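Local atomic coordinates of dual specificity protein phosphatase 12 (Homo sapiens, PDB entry 4KI9), a protein that removes phosphate from phosphotyrosine as well as phosphoserine and phosphothreonine residues of proteins, the part present here being its catalytic domain. Residues L65-L68 / D69-V72; G131-W134 / Q135-Y139. The protein carries 2 engineered substitutions. All coordinates share one frame; numbering follows the deposited sequence.

Contact 1: L65-L68 / D69-V72; sequences LSHL and DRAV. Engineered in segment 69-72: Ala71 (natural residue Cys).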
ATOM      1  N   LEU A  65       8.437  -4.922   0.823  1.00 19.11           N
ATOM      2  CA  LEU A  65       9.180  -4.098   1.789  1.00 17.02           C
ATOM      3  C   LEU A  65      10.073  -3.046   1.131  1.00 16.75           C
ATOM      4  O   LEU A  65      10.088  -1.891   1.553  1.00 18.12           O
ATOM      5  CB  LEU A  65      10.020  -4.989   2.720  1.00 15.48           C
ATOM      6  CG  LEU A  65      10.914  -4.283   3.752  1.00 17.29           C
ATOM      7  CD1 LEU A  65      10.094  -3.345   4.641  1.00 14.95           C
ATOM      8  CD2 LEU A  65      11.618  -5.324   4.634  1.00 17.55           C
ATOM      9  N   SER A  66      10.804  -3.450   0.095  1.00 15.39           N
ATOM     10  CA  SER A  66      11.762  -2.580  -0.573  1.00 17.69           C
ATOM     11  C   SER A  66      11.089  -1.405  -1.285  1.00 19.36           C
ATOM     12  O   SER A  66      11.727  -0.388  -1.531  1.00 16.32           O
ATOM     13  CB  SER A  66      12.606  -3.390  -1.568  1.00 22.22           C
ATOM     14  OG  SER A  66      13.401  -4.356  -0.879  1.00 25.99           O
ATOM     15  N   HIS A  67       9.799  -1.549  -1.593  1.00 18.10           N
ATOM     16  CA  HIS A  67       9.032  -0.505  -2.296  1.00 17.47           C
ATOM     17  C   HIS A  67       8.174   0.394  -1.403  1.00 18.67           C
ATOM     18  O   HIS A  67       7.525   1.326  -1.898  1.00 15.17           O
ATOM     19  CB  HIS A  67       8.131  -1.148  -3.356  1.00 15.07           C
ATOM     20  CG  HIS A  67       8.878  -1.978  -4.339  1.00 23.00           C
ATOM     21  ND1 HIS A  67       9.150  -3.313  -4.128  1.00 36.45           N
ATOM     22  CD2 HIS A  67       9.469  -1.657  -5.513  1.00 24.31           C
ATOM     23  CE1 HIS A  67       9.839  -3.785  -5.150  1.00 32.58           C
ATOM     24  NE2 HIS A  67      10.048  -2.801  -6.004  1.00 33.94           N
ATOM     25  N   LEU A  68       8.164   0.127  -0.098  1.00 16.25           N
ATOM     26  CA  LEU A  68       7.232   0.798   0.800  1.00 15.80           C
ATOM     27  C   LEU A  68       7.467   2.300   0.950  1.00 18.26           C
ATOM     28  O   LEU A  68       6.512   3.060   0.992  1.00 19.67           O
ATOM     29  CB  LEU A  68       7.192   0.129   2.193  1.00 13.69           C
ATOM     30  CG  LEU A  68       6.609  -1.285   2.261  1.00 16.47           C
ATOM     31  CD1 LEU A  68       6.673  -1.854   3.710  1.00 17.50           C
ATOM     32  CD2 LEU A  68       5.183  -1.313   1.692  1.00 19.07           C
ATOM     33  N   ASP A  69       8.718   2.734   1.067  1.00 15.54           N
ATOM     34  CA  ASP A  69       8.972   4.165   1.166  1.00 15.44           C
ATOM     35  C   ASP A  69       8.538   4.918  -0.106  1.00 16.33           C
ATOM     36  O   ASP A  69       7.976   5.993  -0.000  1.00 14.99           O
ATOM     37  CB  ASP A  69      10.428   4.465   1.508  1.00 22.09           C
ATOM     38  CG  ASP A  69      10.738   4.280   3.006  1.00 23.03           C
ATOM     39  OD1 ASP A  69      11.925   4.205   3.353  1.00 27.49           O
ATOM     40  OD2 ASP A  69       9.806   4.210   3.831  1.00 19.76           O
ATOM     41  N   ARG A  70       8.774   4.337  -1.285  1.00 14.47           N
ATOM     42  CA  ARG A  70       8.321   4.934  -2.558  1.00 17.39           C
ATOM     43  C   ARG A  70       6.794   5.023  -2.610  1.00 20.75           C
ATOM     44  O   ARG A  70       6.213   6.041  -3.001  1.00 15.42           O
ATOM     45  CB  ARG A  70       8.782   4.076  -3.741  1.00 17.46           C
ATOM     46  CG  ARG A  70      10.275   4.144  -4.097  1.00 19.84           C
ATOM     47  CD  ARG A  70      10.627   2.964  -5.051  1.00 23.60           C
ATOM     48  NE  ARG A  70      11.928   3.132  -5.685  1.00 32.30           N
ATOM     49  CZ  ARG A  70      12.385   2.411  -6.714  1.00 41.32           C
ATOM     50  NH1 ARG A  70      11.653   1.439  -7.261  1.00 39.90           N
ATOM     51  NH2 ARG A  70      13.592   2.668  -7.204  1.00 33.05           N
ATOM     52  N   ALA A  71       6.140   3.945  -2.214  1.00 15.75           N
ATOM     53  CA  ALA A  71       4.689   3.891  -2.252  1.00 15.03           C
ATOM     54  C   ALA A  71       4.114   4.912  -1.283  1.00 13.30           C
ATOM     55  O   ALA A  71       3.216   5.680  -1.637  1.00 16.86           O
ATOM     56  CB  ALA A  71       4.214   2.486  -1.876  1.00 14.92           C
ATOM     57  N   VAL A  72       4.619   4.903  -0.049  1.00 16.73           N
ATOM     58  CA  VAL A  72       4.139   5.829   0.977  1.00 16.30           C
ATOM     59  C   VAL A  72       4.402   7.299   0.586  1.00 20.01           C
ATOM     60  O   VAL A  72       3.564   8.174   0.834  1.00 18.90           O
ATOM     61  CB  VAL A  72       4.740   5.517   2.360  1.00 17.58           C
ATOM     62  CG1 VAL A  72       4.419   6.654   3.355  1.00 16.17           C
ATOM     63  CG2 VAL A  72       4.215   4.132   2.865  1.00 13.73           C
TER
HETATM   64  O   HOH W   1      10.978   2.214  -1.147  1.00 19.67           O

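Contact 2: G131-W134 / Q135-Y139; sequences GFEW and QLKLY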
ATOM      1  N   GLY A 131       3.581 -13.199   4.486  1.00 31.44           N
ATOM      2  CA  GLY A 131       4.819 -12.532   4.111  1.00 30.26           C
ATOM      3  C   GLY A 131       4.745 -11.014   4.253  1.00 29.91           C
ATOM      4  O   GLY A 131       5.684 -10.385   4.745  1.00 23.67           O
ATOM      5  N   PHE A 132       3.637 -10.422   3.823  1.00 30.31           N
ATOM      6  CA  PHE A 132       3.468  -8.977   3.940  1.00 28.38           C
ATOM      7  C   PHE A 132       3.403  -8.537   5.410  1.00 26.37           C
ATOM      8  O   PHE A 132       3.966  -7.506   5.778  1.00 22.72           O
ATOM      9  CB  PHE A 132       2.249  -8.482   3.143  1.00 23.83           C
ATOM     10  CG  PHE A 132       2.369  -8.675   1.646  1.00 24.36           C
ATOM     11  CD1 PHE A 132       3.602  -8.910   1.052  1.00 19.30           C
ATOM     12  CD2 PHE A 132       1.244  -8.632   0.835  1.00 25.79           C
ATOM     13  CE1 PHE A 132       3.718  -9.090  -0.323  1.00 21.70           C
ATOM     14  CE2 PHE A 132       1.343  -8.807  -0.541  1.00 24.74           C
ATOM     15  CZ  PHE A 132       2.586  -9.040  -1.123  1.00 29.26           C
ATOM     16  N   GLU A 133       2.724  -9.322   6.251  1.00 21.06           N
ATOM     17  CA  GLU A 133       2.696  -9.050   7.685  1.00 24.66           C
ATOM     18  C   GLU A 133       4.100  -8.967   8.269  1.00 25.17           C
ATOM     19  O   GLU A 133       4.414  -8.034   8.996  1.00 26.77           O
ATOM     20  CB  GLU A 133       1.935 -10.154   8.445  1.00 28.45           C
ATOM     21  CG  GLU A 133       0.436 -10.062   8.340  1.00 33.69           C
ATOM     22  CD  GLU A 133      -0.263 -10.852   9.438  1.00 46.08           C
ATOM     23  OE1 GLU A 133       0.446 -11.511  10.228  1.00 50.41           O
ATOM     24  OE2 GLU A 133      -1.510 -10.803   9.512  1.00 48.03           O
ATOM     25  N   TRP A 134       4.926  -9.961   7.961  1.00 25.52           N
ATOM     26  CA  TRP A 134       6.304 -10.004   8.443  1.00 29.00           C
ATOM     27  C   TRP A 134       7.107  -8.795   7.942  1.00 23.79           C
ATOM     28  O   TRP A 134       7.833  -8.148   8.703  1.00 24.90           O
ATOM     29  CB  TRP A 134       6.955 -11.324   8.018  1.00 29.62           C
ATOM     30  CG  TRP A 134       8.434 -11.403   8.224  1.00 30.39           C
ATOM     31  CD1 TRP A 134       9.400 -11.471   7.252  1.00 33.83           C
ATOM     32  CD2 TRP A 134       9.121 -11.429   9.476  1.00 31.44           C
ATOM     33  NE1 TRP A 134      10.645 -11.544   7.833  1.00 38.12           N
ATOM     34  CE2 TRP A 134      10.500 -11.515   9.194  1.00 35.46           C
ATOM     35  CE3 TRP A 134       8.703 -11.391  10.811  1.00 41.56           C
ATOM     36  CZ2 TRP A 134      11.463 -11.563  10.201  1.00 47.68           C
ATOM     37  CZ3 TRP A 134       9.663 -11.436  11.810  1.00 49.02           C
ATOM     38  CH2 TRP A 134      11.027 -11.521  11.500  1.00 47.09           C
ATOM     39  N   GLN A 135       6.953  -8.477   6.664  1.00 22.45           N
ATOM     40  CA  GLN A 135       7.622  -7.309   6.080  1.00 17.59           C
ATOM     41  C   GLN A 135       7.252  -6.007   6.770  1.00 18.53           C
ATOM     42  O   GLN A 135       8.107  -5.158   6.997  1.00 24.24           O
ATOM     43  CB  GLN A 135       7.360  -7.230   4.559  1.00 16.61           C
ATOM     44  CG  GLN A 135       8.115  -8.325   3.787  1.00 19.49           C
ATOM     45  CD  GLN A 135       7.615  -8.500   2.367  1.00 25.57           C
ATOM     46  OE1 GLN A 135       7.379  -7.524   1.648  1.00 25.15           O
ATOM     47  NE2 GLN A 135       7.445  -9.748   1.956  1.00 24.39           N
ATOM     48  N   LEU A 136       5.983  -5.838   7.119  1.00 21.25           N
ATOM     49  CA  LEU A 136       5.587  -4.632   7.845  1.00 21.46           C
ATOM     50  C   LEU A 136       6.151  -4.596   9.267  1.00 24.39           C
ATOM     51  O   LEU A 136       6.410  -3.520   9.813  1.00 22.41           O
ATOM     52  CB  LEU A 136       4.067  -4.470   7.863  1.00 21.99           C
ATOM     53  CG  LEU A 136       3.468  -4.087   6.514  1.00 26.96           C
ATOM     54  CD1 LEU A 136       1.953  -4.072   6.610  1.00 24.12           C
ATOM     55  CD2 LEU A 136       3.985  -2.726   6.077  1.00 22.82           C
ATOM     56  N   LYS A 137       6.348  -5.769   9.868  1.00 22.26           N
ATOM     57  CA  LYS A 137       6.993  -5.820  11.178  1.00 21.97           C
ATOM     58  C   LYS A 137       8.441  -5.366  11.060  1.00 22.22           C
ATOM     59  O   LYS A 137       8.935  -4.619  11.906  1.00 18.67           O
ATOM     60  CB  LYS A 137       6.878  -7.232  11.789  1.00 23.64           C
ATOM     61  CG  LYS A 137       5.455  -7.524  12.228  1.00 30.89           C
ATOM     62  CD  LYS A 137       5.297  -8.906  12.849  1.00 37.23           C
ATOM     63  CE  LYS A 137       3.840  -9.147  13.192  1.00 44.47           C
ATOM     64  NZ  LYS A 137       3.518 -10.592  13.307  1.00 51.41           N
ATOM     65  N   LEU A 138       9.109  -5.780   9.981  1.00 17.65           N
ATOM     66  CA  LEU A 138      10.473  -5.331   9.719  1.00 22.78           C
ATOM     67  C   LEU A 138      10.522  -3.825   9.484  1.00 19.94           C
ATOM     68  O   LEU A 138      11.418  -3.151   9.970  1.00 21.23           O
ATOM     69  CB  LEU A 138      11.059  -6.047   8.506  1.00 19.56           C
ATOM     70  CG  LEU A 138      11.146  -7.574   8.620  1.00 27.55           C
ATOM     71  CD1 LEU A 138      11.978  -8.104   7.496  1.00 22.00           C
ATOM     72  CD2 LEU A 138      11.719  -8.013   9.967  1.00 28.95           C
ATOM     73  N   TYR A 139       9.562  -3.321   8.713  1.00 21.50           N
ATOM     74  CA  TYR A 139       9.402  -1.887   8.463  1.00 20.39           C
ATOM     75  C   TYR A 139       9.325  -1.090   9.772  1.00 20.62           C
ATOM     76  O   TYR A 139      10.034  -0.108   9.938  1.00 17.52           O
ATOM     77  CB  TYR A 139       8.134  -1.669   7.636  1.00 18.33           C
ATOM     78  CG  TYR A 139       7.990  -0.328   6.922  1.00 17.40           C
ATOM     79  CD1 TYR A 139       8.995   0.160   6.087  1.00 17.53           C
ATOM     80  CD2 TYR A 139       6.807   0.399   7.024  1.00 17.86           C
ATOM     81  CE1 TYR A 139       8.838   1.362   5.396  1.00 21.35           C
ATOM     82  CE2 TYR A 139       6.639   1.608   6.342  1.00 21.34           C
ATOM     83  CZ  TYR A 139       7.651   2.072   5.524  1.00 25.23           C
ATOM     84  OH  TYR A 139       7.490   3.256   4.844  1.00 26.41           O
TER

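Contact 1: L65-L68 / D69-V72
Leu68 O accepts the backbone N of Val72 at 2.8 Å, a nearly straight bond (N-H...O 167°) whose donor sits 24° out of the carbonyl plane. The same oxygen is touched by the side chain of Val72: CG2, anti to the carbonyl carbon and beside the backbone N, reaches back to 3.2 Å from Leu68 O, so donor and methyl approach it together. One residue earlier, His67 O takes the backbone N of Ala71 at 3.0 Å, with the donor almost in line with the C=O. CB of Ala71, an engineered residue that is cysteine in the natural protein, rests 3.5 Å from His67 O. A water supplements these bonds: it donates to Ser66 O at 2.7 Å and accepts from Arg70 N at 3.1 Å, bridging the loop to the first turn.

These bonds start helix 68-80, which follows the loop after strand 50-55 in the dual-specificity phosphatase catalytic domain. On its inner side Leu68 and Val72, one turn apart, both pack against helix 95-108, where Leu68 touches Ile99 and Ala102 and Val72 touches Phe103 and Lys106. Asp69 turns its carboxylate to other partners: OD2 is shared between Tyr139 and a salt bridge to Lys106, while OD1 accepts the backbone N of Val146. With three groups gripping its two oxygens, the carboxylate is probably held in one orientation and kept ionised. On another side, Arg70 runs extended from CG to NE until NH1 comes 4.2 Å from His67 CD2; guanidinium and imidazole planes are inclined by 61°, and the approach is a loose oblique contact, without a stack. His67 ND1 makes a weak hydrogen bond to Asp63 O.

Contact 2: G131-W134 / Q135-Y139
Two turns of helix 130-141 in the phosphatase catalytic domain make this contact, joined by four i to i+4 backbone bonds, of which Leu136 N to Phe132 O is one, at 2.9 Å. On one side, Leu138 CD2 lies over a face of the Trp134 indole in a CH-pi contact, 3.9 Å from the six-ring centroid and 23° off its normal. Trp134 CG is anti to the backbone N (chi1 169°), which carries the indole out from the helix, where one face meets the tip of Leu138; CD1 of the leucine meets Trp134 NE1 at 3.7 Å. An alanine in place of Leu138 would probably leave this indole face without its methyl partner, and the ring freer to turn.

Gln135 runs alongside Phe132, its amide 82° from the ring plane, with NE2 at the ring edge, 4.0 Å from CD1. The amide is held by the loop that leads into helix 68-80: OE1 accepts Leu64 N, and NE2 donates to Thr62 O. Glu133 OE1 and Lys137 NZ stand 4.4 Å apart, beyond a salt bridge, though their opposite charges probably attract. Phe132 extends to Ser94 and Arg95 of the substrate-binding loop, its side chain about 5 Å at the nearest atoms from a phosphate ion that probably came from the crystallisation liquor, placing this helix beside the phosphate-binding loop of the cysteine-dependent phosphatase fold.

How the contacts relate
Along the chain the contacts come in series, neither nested nor crossed: contact 1 closes the turn from the loop after strand 50-55 into helix 68-80, and contact 2 follows much later, within helix 130-141. Each is local, yet they touch. Asp69 OD2 lies 2.7 Å from Tyr139 OH, and Leu65 N lies 2.9 Å from Gln135 OE1, both probable hydrogen bonds; between them Leu68 CD1 packs on Leu136 CD2 at 3.7 Å. The start of helix 68-80 is thereby tied to helix 130-141, and both pack on helix 95-108, which begins at Arg95, the last of the substrate-binding residues. Helix 151-160 also reaches both, through Tyr156 against Leu65, Gln135 and Leu138.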